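Local structure of glutamine aminotransferase class-II domain protein (Ruegeria pomeroyi, 3MDN) at residues W109-N114 against A189-G194; M129-E134 against F149-S154; T12-E17 against H217-W222. The protein probably acts as a class-II glutamine amidotransferase, releasing ammonia from the side chain of glutamine through an Ntn-type domain. One frame throughout, in Å; residues are numbered along the deposited sequence.

Contact 1. Residues W109-N114 against A189-G194; sequences WCFMHN and AAFSDG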
ATOM      1  N   TRP D 109     -10.253   8.993  23.087  1.00 25.85           N
ATOM      2  CA  TRP D 109      -9.003   9.775  23.099  1.00 25.21           C
ATOM      3  C   TRP D 109      -8.104   9.484  21.896  1.00 25.94           C
ATOM      4  O   TRP D 109      -8.109   8.362  21.380  1.00 24.30           O
ATOM      5  CB  TRP D 109      -8.207   9.474  24.368  1.00 24.73           C
ATOM      6  CG  TRP D 109      -8.838  10.020  25.589  1.00 25.37           C
ATOM      7  CD1 TRP D 109      -9.856   9.475  26.317  1.00 24.69           C
ATOM      8  CD2 TRP D 109      -8.497  11.261  26.233  1.00 26.31           C
ATOM      9  NE1 TRP D 109     -10.164  10.298  27.400  1.00 22.45           N
ATOM     10  CE2 TRP D 109      -9.346  11.401  27.361  1.00 25.48           C
ATOM     11  CE3 TRP D 109      -7.583  12.271  25.946  1.00 27.86           C
ATOM     12  CZ2 TRP D 109      -9.286  12.504  28.209  1.00 26.12           C
ATOM     13  CZ3 TRP D 109      -7.518  13.371  26.785  1.00 29.77           C
ATOM     14  CH2 TRP D 109      -8.370  13.481  27.914  1.00 28.58           C
ATOM     15  N   CYS D 110      -7.368  10.496  21.448  1.00 25.97           N
ATOM     16  CA  CYS D 110      -6.343  10.281  20.436  1.00 27.50           C
ATOM     17  C   CYS D 110      -5.136  11.066  20.831  1.00 27.50           C
ATOM     18  O   CYS D 110      -5.231  11.935  21.692  1.00 29.45           O
ATOM     19  CB  CYS D 110      -6.814  10.679  19.033  1.00 27.57           C
ATOM     20  SG  CYS D 110      -7.383  12.377  18.867  1.00 28.13           S
ATOM     21  N   PHE D 111      -4.003  10.789  20.202  1.00 27.72           N
ATOM     22  CA  PHE D 111      -2.730  11.211  20.763  1.00 28.07           C
ATOM     23  C   PHE D 111      -1.645  11.110  19.704  1.00 27.26           C
ATOM     24  O   PHE D 111      -1.620  10.169  18.929  1.00 27.67           O
ATOM     25  CB  PHE D 111      -2.424  10.267  21.939  1.00 28.60           C
ATOM     26  CG  PHE D 111      -1.141  10.563  22.671  1.00 29.06           C
ATOM     27  CD1 PHE D 111       0.066  10.058  22.211  1.00 30.67           C
ATOM     28  CD2 PHE D 111      -1.157  11.310  23.839  1.00 30.77           C
ATOM     29  CE1 PHE D 111       1.239  10.315  22.887  1.00 32.29           C
ATOM     30  CE2 PHE D 111       0.010  11.576  24.533  1.00 33.46           C
ATOM     31  CZ  PHE D 111       1.214  11.082  24.052  1.00 34.80           C
HETATM   32  N   MSE D 112      -0.773  12.095  19.652  1.00 28.28           N
HETATM   33  CA  MSE D 112       0.425  12.036  18.814  1.00 28.78           C
HETATM   34  C   MSE D 112       1.604  12.743  19.499  1.00 29.32           C
HETATM   35  O   MSE D 112       1.409  13.618  20.349  1.00 28.87           O
HETATM   36  CB  MSE D 112       0.166  12.605  17.422  1.00 28.91           C
HETATM   37  CG  MSE D 112      -0.308  14.015  17.380  1.00 32.96           C
HETATM   38 SE   MSE D 112      -0.618  14.527  15.521  1.00 40.45          SE
HETATM   39  CE  MSE D 112      -1.249  16.349  15.955  1.00 39.64           C
ATOM     40  N   HIS D 113       2.812  12.328  19.141  1.00 27.77           N
ATOM     41  CA  HIS D 113       3.992  12.655  19.889  1.00 27.53           C
ATOM     42  C   HIS D 113       5.145  12.806  18.897  1.00 27.18           C
ATOM     43  O   HIS D 113       5.302  12.020  17.986  1.00 26.16           O
ATOM     44  CB  HIS D 113       4.266  11.538  20.923  1.00 27.83           C
ATOM     45  CG  HIS D 113       5.702  11.417  21.354  1.00 29.07           C
ATOM     46  ND1 HIS D 113       6.312  12.320  22.199  1.00 29.99           N
ATOM     47  CD2 HIS D 113       6.635  10.471  21.084  1.00 29.17           C
ATOM     48  CE1 HIS D 113       7.565  11.954  22.412  1.00 28.05           C
ATOM     49  NE2 HIS D 113       7.785  10.832  21.748  1.00 29.58           N
ATOM     50  N   ASN D 114       5.911  13.860  19.097  1.00 26.97           N
ATOM     51  CA  ASN D 114       7.147  14.146  18.412  1.00 27.63           C
ATOM     52  C   ASN D 114       8.246  14.056  19.498  1.00 27.63           C
ATOM     53  O   ASN D 114       8.111  14.658  20.589  1.00 27.02           O
ATOM     54  CB  ASN D 114       7.030  15.583  17.844  1.00 28.01           C
ATOM     55  CG  ASN D 114       8.034  15.887  16.771  1.00 32.15           C
ATOM     56  OD1 ASN D 114       7.993  16.971  16.173  1.00 38.47           O
ATOM     57  ND2 ASN D 114       8.949  14.964  16.510  1.00 34.52           N
ATOM     58  N   ALA D 189       3.672  16.752  22.405  1.00 27.81           N
ATOM     59  CA  ALA D 189       2.547  15.855  22.126  1.00 26.68           C
ATOM     60  C   ALA D 189       1.283  16.686  22.001  1.00 26.53           C
ATOM     61  O   ALA D 189       1.171  17.750  22.646  1.00 25.67           O
ATOM     62  CB  ALA D 189       2.382  14.868  23.265  1.00 26.89           C
ATOM     63  N   ALA D 190       0.345  16.207  21.182  1.00 25.32           N
ATOM     64  CA  ALA D 190      -1.026  16.751  21.130  1.00 25.02           C
ATOM     65  C   ALA D 190      -1.985  15.622  21.348  1.00 25.14           C
ATOM     66  O   ALA D 190      -1.711  14.480  20.949  1.00 26.01           O
ATOM     67  CB  ALA D 190      -1.312  17.428  19.784  1.00 25.95           C
ATOM     68  N   PHE D 191      -3.097  15.902  22.006  1.00 23.82           N
ATOM     69  CA  PHE D 191      -4.020  14.847  22.390  1.00 24.27           C
ATOM     70  C   PHE D 191      -5.397  15.441  22.727  1.00 23.95           C
ATOM     71  O   PHE D 191      -5.485  16.606  23.039  1.00 22.69           O
ATOM     72  CB  PHE D 191      -3.458  13.934  23.503  1.00 23.98           C
ATOM     73  CG  PHE D 191      -3.000  14.657  24.748  1.00 26.03           C
ATOM     74  CD1 PHE D 191      -1.766  15.301  24.794  1.00 25.87           C
ATOM     75  CD2 PHE D 191      -3.790  14.670  25.891  1.00 26.03           C
ATOM     76  CE1 PHE D 191      -1.358  15.974  25.948  1.00 28.12           C
ATOM     77  CE2 PHE D 191      -3.382  15.336  27.046  1.00 26.97           C
ATOM     78  CZ  PHE D 191      -2.169  15.961  27.089  1.00 24.86           C
ATOM     79  N   SER D 192      -6.463  14.642  22.591  1.00 24.93           N
ATOM     80  CA  SER D 192      -7.855  15.139  22.715  1.00 25.12           C
ATOM     81  C   SER D 192      -8.787  14.069  23.214  1.00 25.28           C
ATOM     82  O   SER D 192      -8.560  12.858  22.988  1.00 25.40           O
ATOM     83  CB  SER D 192      -8.387  15.613  21.352  1.00 25.50           C
ATOM     84  OG  SER D 192      -9.672  16.240  21.464  1.00 25.42           O
ATOM     85  N   ASP D 193      -9.875  14.497  23.840  1.00 25.48           N
ATOM     86  CA  ASP D 193     -10.952  13.571  24.205  1.00 25.92           C
ATOM     87  C   ASP D 193     -12.137  13.843  23.316  1.00 26.39           C
ATOM     88  O   ASP D 193     -13.212  13.339  23.557  1.00 26.63           O
ATOM     89  CB  ASP D 193     -11.360  13.728  25.679  1.00 26.48           C
ATOM     90  CG  ASP D 193     -11.692  15.179  26.051  1.00 26.10           C
ATOM     91  OD1 ASP D 193     -11.773  16.044  25.137  1.00 25.33           O
ATOM     92  OD2 ASP D 193     -11.857  15.466  27.257  1.00 26.25           O
ATOM     93  N   GLY D 194     -11.949  14.660  22.286  1.00 27.12           N
ATOM     94  CA  GLY D 194     -13.052  14.987  21.399  1.00 27.95           C
ATOM     95  C   GLY D 194     -13.860  16.193  21.824  1.00 29.22           C
ATOM     96  O   GLY D 194     -14.747  16.613  21.092  1.00 30.52           O
TER
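The indole of W109 lies against D193, whose CB sits over one face of the six-membered ring, 3.5 Å from the ring centroid and close to its normal: a CH-pi contact. CG of W109, anti to its carbonyl carbon (chi1 -70°), is a first step closer to D193; the two side chains lie side by side, ring and carboxylate planes 52° apart. CZ3 of W109 comes up to the edge of the F191 ring, 4.0 Å from CD2. An alanine in place of W109 would probably leave CB of D193 without the ring face it lies on and open a gap beside the edge of F191. F191 packs its CB against CD2 of F111 at 3.5 Å, the two side chains pointing the same way. The backbones that carry these groups, strands 109-114 and 185-192, run antiparallel in one of two large sheets, consistent with the Ntn fold of class-II glutamine amidotransferases. C110 with S192 and M112 with A190 are hydrogen-bonded pairs, M112 N reaching A190 O at 2.9 Å; F111-F191 and H113-A189 are the non-hydrogen-bonded pairs. On the face of C110 and M112, CE of M112, a selenomethionine, touches CB of A190 at 4.0 Å. Beyond the strand, S192 OG accepts from G194 N at 2.9 Å in an ST turn, while D193 OD1 takes the backbone N-H groups of Q195 and T196.

Contact 2. Residues M129-E134 against F149-S154; sequences MAIADE and FLLALS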
HETATM    1  N   MSE D 129       5.545  -3.846  30.018  1.00 27.43           N
HETATM    2  CA  MSE D 129       5.095  -4.471  31.263  1.00 29.38           C
HETATM    3  C   MSE D 129       4.379  -3.467  32.162  1.00 28.87           C
HETATM    4  O   MSE D 129       3.493  -3.834  32.932  1.00 28.91           O
HETATM    5  CB  MSE D 129       6.305  -5.051  31.993  1.00 30.39           C
HETATM    6  CG  MSE D 129       6.025  -6.025  33.172  1.00 37.76           C
HETATM    7 SE   MSE D 129       7.596  -6.061  34.397  1.00 51.48          SE
HETATM    8  CE  MSE D 129       7.662  -4.137  34.869  1.00 48.97           C
ATOM      9  N   ALA D 130       4.766  -2.199  32.044  1.00 28.82           N
ATOM     10  CA  ALA D 130       4.159  -1.110  32.814  1.00 28.87           C
ATOM     11  C   ALA D 130       2.771  -0.709  32.344  1.00 28.81           C
ATOM     12  O   ALA D 130       2.096   0.013  33.044  1.00 29.29           O
ATOM     13  CB  ALA D 130       5.051   0.111  32.809  1.00 29.23           C
ATOM     14  N   ILE D 131       2.352  -1.127  31.157  1.00 27.55           N
ATOM     15  CA  ILE D 131       1.011  -0.800  30.709  1.00 27.06           C
ATOM     16  C   ILE D 131      -0.042  -1.626  31.489  1.00 26.70           C
ATOM     17  O   ILE D 131       0.104  -2.842  31.586  1.00 26.96           O
ATOM     18  CB  ILE D 131       0.864  -1.034  29.171  1.00 26.72           C
ATOM     19  CG1 ILE D 131       1.797  -0.099  28.387  1.00 27.11           C
ATOM     20  CG2 ILE D 131      -0.583  -0.829  28.735  1.00 25.72           C
ATOM     21  CD1 ILE D 131       2.082  -0.590  26.923  1.00 29.49           C
ATOM     22  N   ALA D 132      -1.092  -0.991  32.024  1.00 26.04           N
ATOM     23  CA  ALA D 132      -2.151  -1.745  32.734  1.00 26.43           C
ATOM     24  C   ALA D 132      -2.795  -2.741  31.783  1.00 27.09           C
ATOM     25  O   ALA D 132      -2.917  -2.454  30.586  1.00 27.12           O
ATOM     26  CB  ALA D 132      -3.227  -0.830  33.313  1.00 25.51           C
ATOM     27  N   ASP D 133      -3.217  -3.882  32.329  1.00 27.57           N
ATOM     28  CA  ASP D 133      -3.943  -4.909  31.595  1.00 28.30           C
ATOM     29  C   ASP D 133      -5.113  -4.316  30.807  1.00 28.02           C
ATOM     30  O   ASP D 133      -5.377  -4.717  29.681  1.00 27.06           O
ATOM     31  CB  ASP D 133      -4.504  -5.981  32.557  1.00 29.11           C
ATOM     32  CG  ASP D 133      -3.424  -6.702  33.372  1.00 31.77           C
ATOM     33  OD1 ASP D 133      -3.803  -7.393  34.341  1.00 34.89           O
ATOM     34  OD2 ASP D 133      -2.214  -6.596  33.063  1.00 34.44           O
ATOM     35  N   GLU D 134      -5.836  -3.390  31.424  1.00 28.15           N
ATOM     36  CA  GLU D 134      -7.026  -2.790  30.815  1.00 29.21           C
ATOM     37  C   GLU D 134      -6.725  -2.172  29.432  1.00 28.21           C
ATOM     38  O   GLU D 134      -7.567  -2.164  28.538  1.00 27.90           O
ATOM     39  CB  GLU D 134      -7.544  -1.673  31.741  1.00 30.55           C
ATOM     40  CG  GLU D 134      -8.975  -1.195  31.464  1.00 33.62           C
ATOM     41  CD  GLU D 134      -9.365   0.018  32.316  1.00 37.85           C
ATOM     42  OE1 GLU D 134      -8.774   0.237  33.405  1.00 37.70           O
ATOM     43  OE2 GLU D 134     -10.282   0.752  31.889  1.00 40.39           O
ATOM     44  N   PHE D 149       1.292   6.924  25.346  1.00 26.19           N
ATOM     45  CA  PHE D 149      -0.162   7.125  25.305  1.00 25.64           C
ATOM     46  C   PHE D 149      -0.876   6.117  26.198  1.00 24.90           C
ATOM     47  O   PHE D 149      -1.723   6.471  26.995  1.00 24.30           O
ATOM     48  CB  PHE D 149      -0.670   6.983  23.872  1.00 24.85           C
ATOM     49  CG  PHE D 149      -2.180   7.048  23.720  1.00 25.48           C
ATOM     50  CD1 PHE D 149      -2.940   8.004  24.379  1.00 28.63           C
ATOM     51  CD2 PHE D 149      -2.820   6.187  22.829  1.00 28.17           C
ATOM     52  CE1 PHE D 149      -4.331   8.082  24.169  1.00 25.33           C
ATOM     53  CE2 PHE D 149      -4.211   6.242  22.638  1.00 28.92           C
ATOM     54  CZ  PHE D 149      -4.953   7.192  23.302  1.00 27.42           C
ATOM     55  N   LEU D 150      -0.527   4.857  26.061  1.00 23.81           N
ATOM     56  CA  LEU D 150      -1.231   3.810  26.836  1.00 24.66           C
ATOM     57  C   LEU D 150      -0.882   3.857  28.320  1.00 23.99           C
ATOM     58  O   LEU D 150      -1.736   3.572  29.170  1.00 23.12           O
ATOM     59  CB  LEU D 150      -0.951   2.436  26.251  1.00 22.67           C
ATOM     60  CG  LEU D 150      -1.410   2.356  24.795  1.00 24.19           C
ATOM     61  CD1 LEU D 150      -1.087   0.997  24.258  1.00 21.67           C
ATOM     62  CD2 LEU D 150      -2.918   2.659  24.641  1.00 21.63           C
ATOM     63  N   LEU D 151       0.373   4.205  28.613  1.00 24.60           N
ATOM     64  CA  LEU D 151       0.792   4.497  29.992  1.00 25.75           C
ATOM     65  C   LEU D 151       0.017   5.670  30.589  1.00 25.32           C
ATOM     66  O   LEU D 151      -0.323   5.653  31.762  1.00 26.17           O
ATOM     67  CB  LEU D 151       2.274   4.843  30.073  1.00 26.57           C
ATOM     68  CG  LEU D 151       3.456   3.865  30.079  1.00 29.24           C
ATOM     69  CD1 LEU D 151       4.523   4.483  30.998  1.00 30.88           C
ATOM     70  CD2 LEU D 151       3.112   2.493  30.616  1.00 29.19           C
ATOM     71  N   ALA D 152      -0.226   6.712  29.803  1.00 25.76           N
ATOM     72  CA  ALA D 152      -1.012   7.839  30.300  1.00 25.91           C
ATOM     73  C   ALA D 152      -2.470   7.424  30.572  1.00 26.07           C
ATOM     74  O   ALA D 152      -3.050   7.836  31.588  1.00 26.29           O
ATOM     75  CB  ALA D 152      -0.932   9.036  29.344  1.00 25.88           C
ATOM     76  N   LEU D 153      -3.055   6.632  29.676  1.00 25.10           N
ATOM     77  CA  LEU D 153      -4.357   5.996  29.975  1.00 25.72           C
ATOM     78  C   LEU D 153      -4.291   5.191  31.273  1.00 25.25           C
ATOM     79  O   LEU D 153      -5.133   5.382  32.160  1.00 24.90           O
ATOM     80  CB  LEU D 153      -4.883   5.144  28.795  1.00 25.46           C
ATOM     81  CG  LEU D 153      -5.430   6.033  27.661  1.00 27.67           C
ATOM     82  CD1 LEU D 153      -5.469   5.350  26.295  1.00 30.02           C
ATOM     83  CD2 LEU D 153      -6.801   6.644  28.011  1.00 28.74           C
ATOM     84  N   SER D 154      -3.284   4.318  31.402  1.00 25.55           N
ATOM     85  CA  SER D 154      -3.100   3.500  32.628  1.00 25.73           C
ATOM     86  C   SER D 154      -3.024   4.386  33.880  1.00 26.14           C
ATOM     87  O   SER D 154      -3.474   3.984  34.947  1.00 25.83           O
ATOM     88  CB  SER D 154      -1.836   2.631  32.534  1.00 25.29           C
ATOM     89  OG  SER D 154      -1.848   1.869  31.331  1.00 25.34           O
TER
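A132 and S154 share the one hydrogen bond between the segments: the backbone N of A132 donates to OG of S154 at 3.0 Å, with an N-H...O angle of 160°. OG stands anti to the carbonyl carbon of its own residue (chi1 -53°), beside the backbone N, and from there it also donates to the carbonyl O of L150, one helical turn earlier, at 2.8 Å. That carbonyl still accepts the regular helix bond from S154 N, and its two donors approach from opposite faces of its plane. The serine hydroxyl is therefore gripped twice, as acceptor and as donor, which fixes its rotation and ties the loop to the last turn of helix 144-154. CB of A132, directed toward the helix, lies 3.6 Å from the same OG.

The apolar contacts centre on I131 and L151, whose side chains cross at about a right angle, CG1 of I131 meeting CD2 of L151 at 3.7 Å. The same methyl of L151 touches CB of A130 at 3.8 Å and lies against the carbonyl of that residue. The other branch of the isoleucine, CG2, faces CB of L150 at 4.1 Å.

Residues 130-132 link helices 124-129 and 133-136 and bring this corner against helix 144-154. Helix 161-179 packs on L151 through A168 and L172, and K125 of the second subunit bonds to the carbonyl oxygens of M129 and I131. F149 and L153 of helix 144-154 meet strand 104-106 through A106.

Contact 3. Residues T12-E17 against H217-W222; sequences TPIFLE and HARQGW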
ATOM      1  N   THR D  12     -14.394  26.186  14.883  1.00 25.57           N
ATOM      2  CA  THR D  12     -15.388  25.993  13.820  1.00 26.15           C
ATOM      3  C   THR D  12     -14.892  24.961  12.782  1.00 25.40           C
ATOM      4  O   THR D  12     -13.739  25.049  12.364  1.00 24.97           O
ATOM      5  CB  THR D  12     -15.662  27.331  13.121  1.00 25.59           C
ATOM      6  OG1 THR D  12     -16.149  28.243  14.093  1.00 27.85           O
ATOM      7  CG2 THR D  12     -16.695  27.195  12.037  1.00 26.17           C
ATOM      8  N   PRO D  13     -15.762  24.012  12.352  1.00 25.80           N
ATOM      9  CA  PRO D  13     -15.252  22.975  11.461  1.00 26.50           C
ATOM     10  C   PRO D  13     -14.645  23.510  10.165  1.00 27.02           C
ATOM     11  O   PRO D  13     -15.230  24.376   9.526  1.00 27.11           O
ATOM     12  CB  PRO D  13     -16.487  22.076  11.180  1.00 27.04           C
ATOM     13  CG  PRO D  13     -17.392  22.287  12.366  1.00 26.99           C
ATOM     14  CD  PRO D  13     -17.167  23.774  12.735  1.00 25.20           C
ATOM     15  N   ILE D  14     -13.470  22.992   9.808  1.00 27.22           N
ATOM     16  CA  ILE D  14     -12.829  23.238   8.508  1.00 26.98           C
ATOM     17  C   ILE D  14     -12.488  21.894   7.777  1.00 27.29           C
ATOM     18  O   ILE D  14     -12.451  20.836   8.398  1.00 26.26           O
ATOM     19  CB  ILE D  14     -11.549  24.084   8.688  1.00 28.16           C
ATOM     20  CG1 ILE D  14     -10.566  23.365   9.628  1.00 29.06           C
ATOM     21  CG2 ILE D  14     -11.877  25.509   9.284  1.00 26.78           C
ATOM     22  CD1 ILE D  14      -9.223  24.059   9.777  1.00 28.31           C
ATOM     23  N   PHE D  15     -12.261  21.940   6.464  1.00 26.61           N
ATOM     24  CA  PHE D  15     -11.749  20.795   5.757  1.00 27.63           C
ATOM     25  C   PHE D  15     -10.358  20.434   6.268  1.00 28.30           C
ATOM     26  O   PHE D  15      -9.507  21.312   6.485  1.00 28.87           O
ATOM     27  CB  PHE D  15     -11.704  21.061   4.248  1.00 27.99           C
ATOM     28  CG  PHE D  15     -13.058  21.295   3.620  1.00 27.97           C
ATOM     29  CD1 PHE D  15     -13.892  20.222   3.306  1.00 27.50           C
ATOM     30  CD2 PHE D  15     -13.493  22.594   3.331  1.00 27.64           C
ATOM     31  CE1 PHE D  15     -15.153  20.436   2.716  1.00 27.63           C
ATOM     32  CE2 PHE D  15     -14.738  22.824   2.756  1.00 27.21           C
ATOM     33  CZ  PHE D  15     -15.574  21.731   2.434  1.00 28.05           C
ATOM     34  N   LEU D  16     -10.110  19.144   6.464  1.00 28.18           N
ATOM     35  CA  LEU D  16      -8.850  18.734   7.077  1.00 28.62           C
ATOM     36  C   LEU D  16      -7.667  19.365   6.327  1.00 29.43           C
ATOM     37  O   LEU D  16      -6.728  19.864   6.942  1.00 28.67           O
ATOM     38  CB  LEU D  16      -8.719  17.211   7.150  1.00 26.90           C
ATOM     39  CG  LEU D  16      -9.897  16.409   7.727  1.00 27.26           C
ATOM     40  CD1 LEU D  16      -9.540  14.920   7.822  1.00 23.90           C
ATOM     41  CD2 LEU D  16     -10.386  16.910   9.086  1.00 26.55           C
ATOM     42  N   GLU D  17      -7.751  19.370   4.998  1.00 30.41           N
ATOM     43  CA  GLU D  17      -6.696  19.943   4.173  1.00 32.27           C
ATOM     44  C   GLU D  17      -6.341  21.403   4.516  1.00 33.43           C
ATOM     45  O   GLU D  17      -5.209  21.799   4.307  1.00 33.35           O
ATOM     46  CB  GLU D  17      -7.039  19.822   2.684  1.00 32.11           C
ATOM     47  CG  GLU D  17      -8.210  20.674   2.223  1.00 32.77           C
ATOM     48  CD  GLU D  17      -8.448  20.586   0.718  1.00 34.98           C
ATOM     49  OE1 GLU D  17      -7.714  19.831   0.044  1.00 37.18           O
ATOM     50  OE2 GLU D  17      -9.385  21.238   0.203  1.00 34.88           O
ATOM     51  N   HIS D 217      -8.546  33.838  12.944  1.00 25.31           N
ATOM     52  CA  HIS D 217      -9.795  34.559  12.706  1.00 25.21           C
ATOM     53  C   HIS D 217     -10.396  34.190  11.376  1.00 25.35           C
ATOM     54  O   HIS D 217     -11.605  34.225  11.216  1.00 25.77           O
ATOM     55  CB  HIS D 217      -9.534  36.056  12.773  1.00 25.15           C
ATOM     56  CG  HIS D 217      -9.024  36.508  14.102  1.00 25.89           C
ATOM     57  ND1 HIS D 217      -9.864  36.842  15.142  1.00 24.75           N
ATOM     58  CD2 HIS D 217      -7.761  36.655  14.567  1.00 27.18           C
ATOM     59  CE1 HIS D 217      -9.137  37.199  16.187  1.00 29.41           C
ATOM     60  NE2 HIS D 217      -7.858  37.089  15.867  1.00 29.51           N
ATOM     61  N   ALA D 218      -9.550  33.858  10.408  1.00 26.13           N
ATOM     62  CA  ALA D 218     -10.024  33.333   9.122  1.00 27.09           C
ATOM     63  C   ALA D 218     -10.669  31.912   9.216  1.00 28.00           C
ATOM     64  O   ALA D 218     -11.678  31.614   8.564  1.00 27.59           O
ATOM     65  CB  ALA D 218      -8.882  33.363   8.092  1.00 27.11           C
ATOM     66  N   ARG D 219     -10.111  31.032  10.043  1.00 28.33           N
ATOM     67  CA  ARG D 219     -10.757  29.723  10.243  1.00 28.50           C
ATOM     68  C   ARG D 219     -11.812  29.796  11.360  1.00 28.04           C
ATOM     69  O   ARG D 219     -12.771  29.015  11.362  1.00 28.18           O
ATOM     70  CB  ARG D 219      -9.732  28.616  10.571  1.00 28.31           C
ATOM     71  CG  ARG D 219      -8.816  28.201   9.408  1.00 31.54           C
ATOM     72  CD  ARG D 219      -7.484  27.558   9.928  1.00 37.63           C
ATOM     73  NE  ARG D 219      -6.535  27.277   8.843  1.00 42.98           N
ATOM     74  CZ  ARG D 219      -5.274  27.713   8.792  1.00 46.81           C
ATOM     75  NH1 ARG D 219      -4.767  28.440   9.784  1.00 48.56           N
ATOM     76  NH2 ARG D 219      -4.505  27.415   7.747  1.00 47.73           N
ATOM     77  N   GLN D 220     -11.617  30.713  12.316  1.00 27.10           N
ATOM     78  CA  GLN D 220     -12.455  30.771  13.542  1.00 26.52           C
ATOM     79  C   GLN D 220     -12.258  29.519  14.445  1.00 25.65           C
ATOM     80  O   GLN D 220     -13.195  28.833  14.836  1.00 23.56           O
ATOM     81  CB  GLN D 220     -13.928  31.070  13.179  1.00 26.93           C
ATOM     82  CG  GLN D 220     -13.996  32.286  12.239  1.00 29.97           C
ATOM     83  CD  GLN D 220     -15.392  32.796  11.929  1.00 32.20           C
ATOM     84  OE1 GLN D 220     -16.227  32.076  11.388  1.00 36.48           O
ATOM     85  NE2 GLN D 220     -15.639  34.061  12.255  1.00 33.16           N
ATOM     86  N   GLY D 221     -10.995  29.264  14.776  1.00 24.95           N
ATOM     87  CA  GLY D 221     -10.605  28.208  15.682  1.00 24.41           C
ATOM     88  C   GLY D 221      -9.091  28.266  15.897  1.00 24.25           C
ATOM     89  O   GLY D 221      -8.379  29.005  15.215  1.00 23.66           O
ATOM     90  N   TRP D 222      -8.602  27.472  16.841  1.00 24.46           N
ATOM     91  CA  TRP D 222      -7.181  27.431  17.207  1.00 24.12           C
ATOM     92  C   TRP D 222      -6.383  26.372  16.447  1.00 24.56           C
ATOM     93  O   TRP D 222      -6.819  25.227  16.319  1.00 25.04           O
ATOM     94  CB  TRP D 222      -7.068  27.115  18.698  1.00 24.08           C
ATOM     95  CG  TRP D 222      -7.630  28.194  19.586  1.00 24.31           C
ATOM     96  CD1 TRP D 222      -8.922  28.342  19.972  1.00 24.72           C
ATOM     97  CD2 TRP D 222      -6.903  29.266  20.198  1.00 25.11           C
ATOM     98  NE1 TRP D 222      -9.064  29.443  20.773  1.00 24.80           N
ATOM     99  CE2 TRP D 222      -7.836  30.030  20.945  1.00 24.49           C
ATOM    100  CE3 TRP D 222      -5.556  29.655  20.197  1.00 24.43           C
ATOM    101  CZ2 TRP D 222      -7.463  31.166  21.696  1.00 25.54           C
ATOM    102  CZ3 TRP D 222      -5.182  30.826  20.948  1.00 23.16           C
ATOM    103  CH2 TRP D 222      -6.133  31.545  21.687  1.00 22.03           C
TER
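The carbonyl O of Q220 is held by two groups of T12: the backbone N at 2.9 Å, with an N-H...O angle of 161°, and the hydroxyl OG1 at 3.1 Å. The hydroxyl lies in the carbonyl plane and donates onto a lone pair, whereas the N-H comes in tilted from that plane. Q220 and G221 together form a G1 beta bulge opposite S216, at the turn between the antiparallel strands 212-216 and 221-225, so T12 grips the bulge of this hairpin; Q220, at the first bulge position, has left-handed helical angles (phi 66°, psi 54°).

OG1 of T12 is anti to the carbonyl carbon, beside the backbone N, a position that lets one residue present both donors to the same oxygen. The side chains of T12 and Q220 lie side by side and point the same way, OG1 passing 3.7 Å from CB of the glutamine.

The apolar half of the contact belongs to I14 and R219, whose side chains cross obliquely. The arginine chain is extended from CG to NE, and its methylenes run past both branches of the isoleucine. Its guanidinium reaches on to D18, where NH2 donates to the backbone O, and Y9 of strand 6-10 lies against both I14 and R219.

At T12 the chain turns a corner out of strand 6-10 and enters strand 13-15, which pairs with strand 80-81. On the isoleucine, CG2 meets CB of R219 at 4.0 Å, and CD1 touches CD of R219 at 3.9 Å.

In the fold
Contact 1 lies at the heart of the chain, about 3 Å from centre to centre, while contacts 2 and 3 sit on opposite sides of it with centres about 33 Å apart. Contacts 1 and 2 touch directly: CB of F111 packs on CD1 of F149 at 3.4 Å, so helix 144-154 lies against the sheet that holds strand 109-114. Contact 3 does not touch contact 1; their nearest atoms are about 10 Å apart. Strand 6-10 stands between them, with W6 against M112 and A190, and Y9 against I14 and R219. N114 of contact 1 touches C4, probably the N-terminal cysteine nucleophile that class-II amidotransferases use, which would place the active site here.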